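PDB 6I5R: sugar ABC transporter substrate-binding protein, BlMnBP1, which binds manno-oligosaccharides such as mannobiose outside the cell and probably delivers them to the ABC transporter that supports growth on beta-mannan. Local coordinates for residues D237-V243 with F305-V309; K312-I317 with D375-D381. One frame throughout, in Å; residues are numbered along the deposited sequence.

Interaction 1: D237-V243 with F305-V309; sequences DTHPYAV and FPITV. With ZN (zinc ion), chain D.
Ile307 reaches from the 305-309 loop to the start of helix 239-252, and its side chain can be followed atom by atom. The loop belongs to the connection between strand 300-304 and strand 314-325 and bends through an inverse gamma turn centred on Pro306. CB carries two branches that part at once. CG2, set anti to the backbone N, lies 3.7 Å from the carbonyl oxygen O of Asp237 and beside the methyl CG2 of Thr238, whose side chain runs at about a right angle to that of Ile307. The other branch starts with CG1, which sits in plane at the edge of the Phe305 ring and also faces Asp237 O. Because CD1 is anti to CA (chi2 176°), it is carried out to the first turn of the helix, where it meets Val243 CG2 at 3.6 Å and Ala242 CB at 3.9 Å. Val243 turns its second methyl, CG1, obliquely to CZ of Phe305, and Ala211 of helix 209-212 also touches both Val243 and Ile307.

No direct hydrogen bond spans the two segments; water does that work. Water 1 donates to Asp237 O and accepts from Thr308 N, at 3.0 Å from that nitrogen. A second water donates weakly to Asp237 OD2; its bond to Thr308 O is unusually short and therefore doubtful. Thr238 presses its methyl CG2 to 3.4 Å from Thr308 O, while its hydroxyl OG1 is engaged with Ala235 O and receives an N-H from His239 ND1 at an angle of 171°. That bond lies in the imidazole plane and, together with the 2.0 Å bond from NE2 to a zinc ion, restrains the ring's rotation. The chemistry implies a greasy side chain seated on the helix start, with solvent-mediated polar links beside it and a metal-bound histidine steadied by its neighbouring threonine.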
loop_
_atom_site.group_PDB
_atom_site.type_symbol
_atom_site.label_atom_id
_atom_site.label_comp_id
_atom_site.label_asym_id
_atom_site.label_seq_id
_atom_site.Cartn_x
_atom_site.Cartn_y
_atom_site.Cartn_z
ATOM N N ASP A 237 3.068 -1.392 23.952
ATOM C CA ASP A 237 1.995 -0.956 23.079
ATOM C C ASP A 237 2.482 -0.152 21.880
ATOM O O ASP A 237 1.679 0.531 21.227
ATOM C CB ASP A 237 0.995 -0.142 23.884
ATOM C CG ASP A 237 1.610 1.109 24.499
ATOM O OD1 ASP A 237 2.857 1.363 24.390
ATOM O OD2 ASP A 237 0.805 1.862 25.116
ATOM N N THR A 238 3.669 -0.172 21.593
ATOM C CA THR A 238 4.189 0.431 20.372
ATOM C C THR A 238 5.088 -0.576 19.654
ATOM O O THR A 238 5.277 -1.712 20.092
ATOM C CB THR A 238 5.003 1.708 20.644
ATOM O OG1 THR A 238 6.218 1.360 21.333
ATOM C CG2 THR A 238 4.155 2.652 21.473
ATOM N N HIS A 239 5.672 -0.103 18.544
ATOM C CA HIS A 239 6.619 -0.850 17.728
ATOM C C HIS A 239 5.917 -2.017 17.009
ATOM O O HIS A 239 4.731 -2.259 17.225
ATOM C CB HIS A 239 7.752 -1.345 18.604
ATOM C CG HIS A 239 8.787 -0.303 18.849
ATOM N ND1 HIS A 239 8.545 0.808 19.627
ATOM C CD2 HIS A 239 10.036 -0.150 18.350
ATOM C CE1 HIS A 239 9.613 1.589 19.618
ATOM N NE2 HIS A 239 10.538 1.017 18.871
ATOM N N PRO A 240 6.648 -2.723 16.115
ATOM C CA PRO A 240 5.957 -3.744 15.311
ATOM C C PRO A 240 5.211 -4.794 16.130
ATOM O O PRO A 240 4.131 -5.221 15.724
ATOM C CB PRO A 240 7.090 -4.344 14.470
ATOM C CG PRO A 240 8.019 -3.167 14.274
ATOM C CD PRO A 240 7.990 -2.416 15.595
ATOM N N TYR A 241 5.772 -5.238 17.257
ATOM C CA TYR A 241 5.092 -6.225 18.097
ATOM C C TYR A 241 3.646 -5.828 18.371
ATOM O O TYR A 241 2.739 -6.672 18.336
ATOM C CB TYR A 241 5.885 -6.396 19.406
ATOM C CG TYR A 241 5.273 -7.323 20.428
ATOM C CD1 TYR A 241 4.309 -6.852 21.313
ATOM C CD2 TYR A 241 5.658 -8.662 20.528
ATOM C CE1 TYR A 241 3.737 -7.688 22.249
ATOM C CE2 TYR A 241 5.075 -9.510 21.460
ATOM C CZ TYR A 241 4.125 -9.002 22.332
ATOM O OH TYR A 241 3.530 -9.788 23.294
ATOM N N ALA A 242 3.410 -4.556 18.676
ATOM C CA ALA A 242 2.060 -4.171 19.054
ATOM C C ALA A 242 1.107 -4.288 17.883
ATOM O O ALA A 242 -0.104 -4.439 18.084
ATOM C CB ALA A 242 2.042 -2.748 19.603
ATOM N N VAL A 243 1.617 -4.158 16.657
ATOM C CA VAL A 243 0.763 -4.255 15.484
ATOM C C VAL A 243 0.321 -5.688 15.276
ATOM O O VAL A 243 -0.869 -5.982 15.144
ATOM C CB VAL A 243 1.505 -3.724 14.248
ATOM C CG1 VAL A 243 0.695 -3.950 12.972
ATOM C CG2 VAL A 243 1.843 -2.266 14.425
ATOM N N PHE A 305 -4.481 3.965 12.811
ATOM C CA PHE A 305 -4.254 2.717 13.518
ATOM C C PHE A 305 -4.088 3.024 15.004
ATOM O O PHE A 305 -3.455 4.019 15.364
ATOM C CB PHE A 305 -3.003 1.983 12.992
ATOM C CG PHE A 305 -2.882 0.544 13.501
ATOM C CD1 PHE A 305 -2.185 0.262 14.669
ATOM C CD2 PHE A 305 -3.494 -0.504 12.838
ATOM C CE1 PHE A 305 -2.102 -1.021 15.158
ATOM C CE2 PHE A 305 -3.411 -1.795 13.329
ATOM C CZ PHE A 305 -2.705 -2.053 14.495
ATOM N N PRO A 306 -4.622 2.201 15.882
ATOM C CA PRO A 306 -4.639 2.546 17.321
ATOM C C PRO A 306 -3.335 2.273 18.060
ATOM O O PRO A 306 -3.243 1.437 18.945
ATOM C CB PRO A 306 -5.796 1.685 17.845
ATOM C CG PRO A 306 -5.797 0.489 16.922
ATOM C CD PRO A 306 -5.393 0.980 15.586
ATOM N N ILE A 307 -2.303 3.009 17.674
ATOM C CA ILE A 307 -1.069 3.091 18.436
ATOM C C ILE A 307 -0.775 4.559 18.683
ATOM O O ILE A 307 -0.959 5.396 17.795
ATOM C CB ILE A 307 0.114 2.410 17.709
ATOM C CG1 ILE A 307 -0.036 0.879 17.794
ATOM C CG2 ILE A 307 1.444 2.784 18.332
ATOM C CD1 ILE A 307 1.010 0.073 17.038
ATOM N N THR A 308 -0.374 4.863 19.908
ATOM C CA THR A 308 0.072 6.190 20.305
ATOM C C THR A 308 1.524 6.088 20.746
ATOM O O THR A 308 1.891 5.195 21.521
ATOM C CB THR A 308 -0.803 6.754 21.419
ATOM O OG1 THR A 308 -2.170 6.796 20.990
ATOM C CG2 THR A 308 -0.346 8.159 21.803
ATOM N N VAL A 309 2.349 6.979 20.221
ATOM C CA VAL A 309 3.778 7.014 20.508
ATOM C C VAL A 309 4.056 8.288 21.296
ATOM O O VAL A 309 3.977 9.390 20.737
ATOM C CB VAL A 309 4.615 6.964 19.219
ATOM C CG1 VAL A 309 6.091 7.111 19.507
ATOM C CG2 VAL A 309 4.361 5.641 18.509
HETATM ZN ZN ZN D . 12.229 1.978 19.266
HETATM O O HOH W 1 -0.273 2.586 21.815
HETATM O O HOH W 2 2.105 4.438 23.943
HETATM O O HOH W 3 10.983 3.562 19.442
HETATM O O HOH W 4 12.542 3.197 20.472
HETATM O O HOH W 5 13.090 1.402 17.847
HETATM O O HOH W 6 14.109 3.135 19.762
HETATM O O HOH W 7 12.665 0.672 21.028
#

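Interaction 2: K312-I317 with D375-D381; sequences KQYATI and DVELITD
Glu377 N donates to Gln313 O at 3.0 Å, the first of four backbone hydrogen bonds that join strand 377-379 to strand 314-317 in parallel. Ala315 follows the usual parallel pattern, with its N giving to Glu377 O and its O receiving from Ile379 N. Ile317 N then closes the series on Ile379 O at 2.7 Å, almost in line with the carbonyl bond. Between these bonds, CA-H...O contacts bring Tyr314 CA to Glu377 O, Leu378 CA to Ala315 O and Thr316 CA to Ile379 O.

Apolar contacts occupy both faces of the sheet. On one, the Tyr314 ring and the Glu377 chain lie side by side and point the same way, CD2 of the ring being 3.7 Å from CB of the glutamate. Ile379 CD1 comes obliquely to the same CD2; CG1 of Ile379 is held between the backbone N and carbonyl carbon (chi1 51°), which brings this branch inward over the neighbouring strand. On the other face Ala315 CB touches both Val376 CG1 and Leu378 CD2, each 3.9 Å away, while Ile317 CD1 packs on Leu378 CB.

Charge and water finish the two ends. Lys312 NZ stands 4.1 Å from Glu377 OE1, a separation at which the opposite charges would probably attract only weakly. At the far end two waters each bridge the side chains of Thr316 and Asp381, from OG1 to OD1, and water 11 joins Ile317 O to Asp381 N, 2.9 Å from that nitrogen. Asn210 OD1 accepts from Thr316 N on the first strand's other edge. Beyond the direct bond from Ile317 N to Ile379 O, the next backbone link, from Ile317 O to Asp381 N, thus runs through a water, with the two side-chain bridges beside it.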
loop_
_atom_site.group_PDB
_atom_site.type_symbol
_atom_site.label_atom_id
_atom_site.label_comp_id
_atom_site.label_asym_id
_atom_site.label_seq_id
_atom_site.Cartn_x
_atom_site.Cartn_y
_atom_site.Cartn_z
ATOM N N LYS A 312 1.506 10.903 20.812
ATOM C CA LYS A 312 1.096 11.332 19.484
ATOM C C LYS A 312 0.871 10.118 18.591
ATOM O O LYS A 312 1.549 9.100 18.723
ATOM C CB LYS A 312 2.153 12.267 18.824
ATOM C CG LYS A 312 1.853 12.641 17.354
ATOM C CD LYS A 312 0.550 13.416 17.178
ATOM C CE LYS A 312 0.741 14.649 16.235
ATOM N NZ LYS A 312 -0.081 15.871 16.632
ATOM N N GLN A 313 -0.102 10.220 17.716
ATOM C CA GLN A 313 -0.345 9.203 16.709
ATOM C C GLN A 313 0.346 9.621 15.424
ATOM O O GLN A 313 0.460 10.814 15.128
ATOM C CB GLN A 313 -1.837 9.020 16.473
ATOM C CG GLN A 313 -2.533 8.449 17.666
ATOM C CD GLN A 313 -3.836 7.839 17.296
ATOM O OE1 GLN A 313 -3.968 6.607 17.236
ATOM N NE2 GLN A 313 -4.827 8.678 17.076
ATOM N N TYR A 314 0.822 8.621 14.673
ATOM C CA TYR A 314 1.550 8.826 13.432
ATOM C C TYR A 314 0.936 7.995 12.314
ATOM O O TYR A 314 0.395 6.905 12.548
ATOM C CB TYR A 314 3.017 8.425 13.566
ATOM C CG TYR A 314 3.823 9.303 14.467
ATOM C CD1 TYR A 314 3.772 9.138 15.826
ATOM C CD2 TYR A 314 4.659 10.298 13.953
ATOM C CE1 TYR A 314 4.511 9.933 16.677
ATOM C CE2 TYR A 314 5.414 11.098 14.793
ATOM C CZ TYR A 314 5.311 10.914 16.167
ATOM O OH TYR A 314 6.036 11.674 17.047
ATOM N N ALA A 315 1.019 8.526 11.097
ATOM C CA ALA A 315 0.606 7.804 9.902
ATOM C C ALA A 315 1.593 8.123 8.788
ATOM O O ALA A 315 1.862 9.295 8.501
ATOM C CB ALA A 315 -0.828 8.178 9.494
ATOM N N THR A 316 2.142 7.075 8.175
ATOM C CA THR A 316 3.062 7.226 7.055
ATOM C C THR A 316 2.275 7.407 5.765
ATOM O O THR A 316 1.315 6.680 5.515
ATOM C CB THR A 316 3.959 5.993 6.914
ATOM O OG1 THR A 316 4.771 5.858 8.091
ATOM C CG2 THR A 316 4.821 6.093 5.662
ATOM N N ILE A 317 2.663 8.377 4.963
ATOM C CA ILE A 317 2.155 8.491 3.602
ATOM C C ILE A 317 3.143 7.821 2.675
ATOM O O ILE A 317 4.348 8.110 2.724
ATOM C CB ILE A 317 1.938 9.946 3.197
ATOM C CG1 ILE A 317 0.825 10.536 4.044
ATOM C CG2 ILE A 317 1.594 9.995 1.749
ATOM C CD1 ILE A 317 0.872 12.026 4.019
ATOM N N ASP A 375 -5.000 15.754 14.412
ATOM C CA ASP A 375 -3.937 15.704 15.399
ATOM C C ASP A 375 -2.914 14.626 15.088
ATOM O O ASP A 375 -2.079 14.323 15.938
ATOM C CB ASP A 375 -4.499 15.440 16.783
ATOM C CG ASP A 375 -5.281 16.605 17.332
ATOM O OD1 ASP A 375 -5.230 17.704 16.731
ATOM O OD2 ASP A 375 -5.938 16.391 18.376
ATOM N N VAL A 376 -2.984 14.028 13.925
ATOM C CA VAL A 376 -2.059 12.964 13.546
ATOM C C VAL A 376 -0.842 13.555 12.845
ATOM O O VAL A 376 -0.962 14.423 11.984
ATOM C CB VAL A 376 -2.771 11.931 12.648
ATOM C CG1 VAL A 376 -1.763 10.986 12.064
ATOM C CG2 VAL A 376 -3.824 11.187 13.459
ATOM N N GLU A 377 0.344 13.062 13.186
ATOM C CA GLU A 377 1.557 13.503 12.511
ATOM C C GLU A 377 1.712 12.653 11.260
ATOM O O GLU A 377 1.908 11.434 11.348
ATOM C CB GLU A 377 2.780 13.390 13.406
ATOM C CG GLU A 377 3.939 14.209 12.864
ATOM C CD GLU A 377 3.725 15.723 13.003
ATOM O OE1 GLU A 377 3.006 16.122 13.962
ATOM O OE2 GLU A 377 4.256 16.490 12.152
ATOM N N LEU A 378 1.587 13.286 10.097
ATOM C CA LEU A 378 1.733 12.590 8.830
ATOM C C LEU A 378 3.191 12.665 8.395
ATOM O O LEU A 378 3.737 13.762 8.227
ATOM C CB LEU A 378 0.834 13.202 7.763
ATOM C CG LEU A 378 -0.665 13.217 8.024
ATOM C CD1 LEU A 378 -1.369 13.974 6.934
ATOM C CD2 LEU A 378 -1.153 11.802 8.138
ATOM N N ILE A 379 3.811 11.502 8.197
ATOM C CA ILE A 379 5.238 11.397 7.920
ATOM C C ILE A 379 5.439 10.537 6.677
ATOM O O ILE A 379 4.550 9.818 6.247
ATOM C CB ILE A 379 6.035 10.802 9.103
ATOM C CG1 ILE A 379 5.408 9.491 9.612
ATOM C CG2 ILE A 379 6.161 11.822 10.240
ATOM C CD1 ILE A 379 6.238 8.834 10.751
ATOM N N THR A 380 6.652 10.580 6.135
ATOM C CA THR A 380 7.068 9.695 5.062
ATOM C C THR A 380 8.374 9.014 5.451
ATOM O O THR A 380 9.163 9.537 6.246
ATOM C CB THR A 380 7.283 10.434 3.743
ATOM O OG1 THR A 380 8.322 11.399 3.934
ATOM C CG2 THR A 380 5.995 11.102 3.311
ATOM N N ASP A 381 8.585 7.840 4.881
ATOM C CA ASP A 381 9.781 7.072 5.187
ATOM C C ASP A 381 11.018 7.806 4.668
ATOM O O ASP A 381 11.129 8.098 3.474
ATOM C CB ASP A 381 9.691 5.675 4.570
ATOM C CG ASP A 381 8.798 4.746 5.334
ATOM O OD1 ASP A 381 8.466 5.040 6.498
ATOM O OD2 ASP A 381 8.467 3.674 4.782
HETATM O O HOH W 8 -2.323 12.372 17.721
HETATM O O HOH W 9 6.405 3.875 7.782
HETATM O O HOH W 10 7.436 7.146 8.468
HETATM O O HOH W 11 6.888 6.899 2.754
#

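The two contacts follow one another along the chain: interaction 1 closes at Val309, and interaction 2 opens three residues later at Lys312. Their centres are 13 Å apart, and the link between strand 300-304 and strand 314-325 runs from one to the other. Val309 CB packs against Tyr314 CE1 at 3.9 Å, and Thr308 touches Gln313, so they meet directly. Interaction 1 packs that connection against helix 239-252, whereas interaction 2 adds strand 377-379 beside strand 314-325 in the mixed sheet. The same long strand continues to Asp320 and Tyr321 of the glycan pocket, so the packing joins the helical periphery to a strand that reaches the bound sugar.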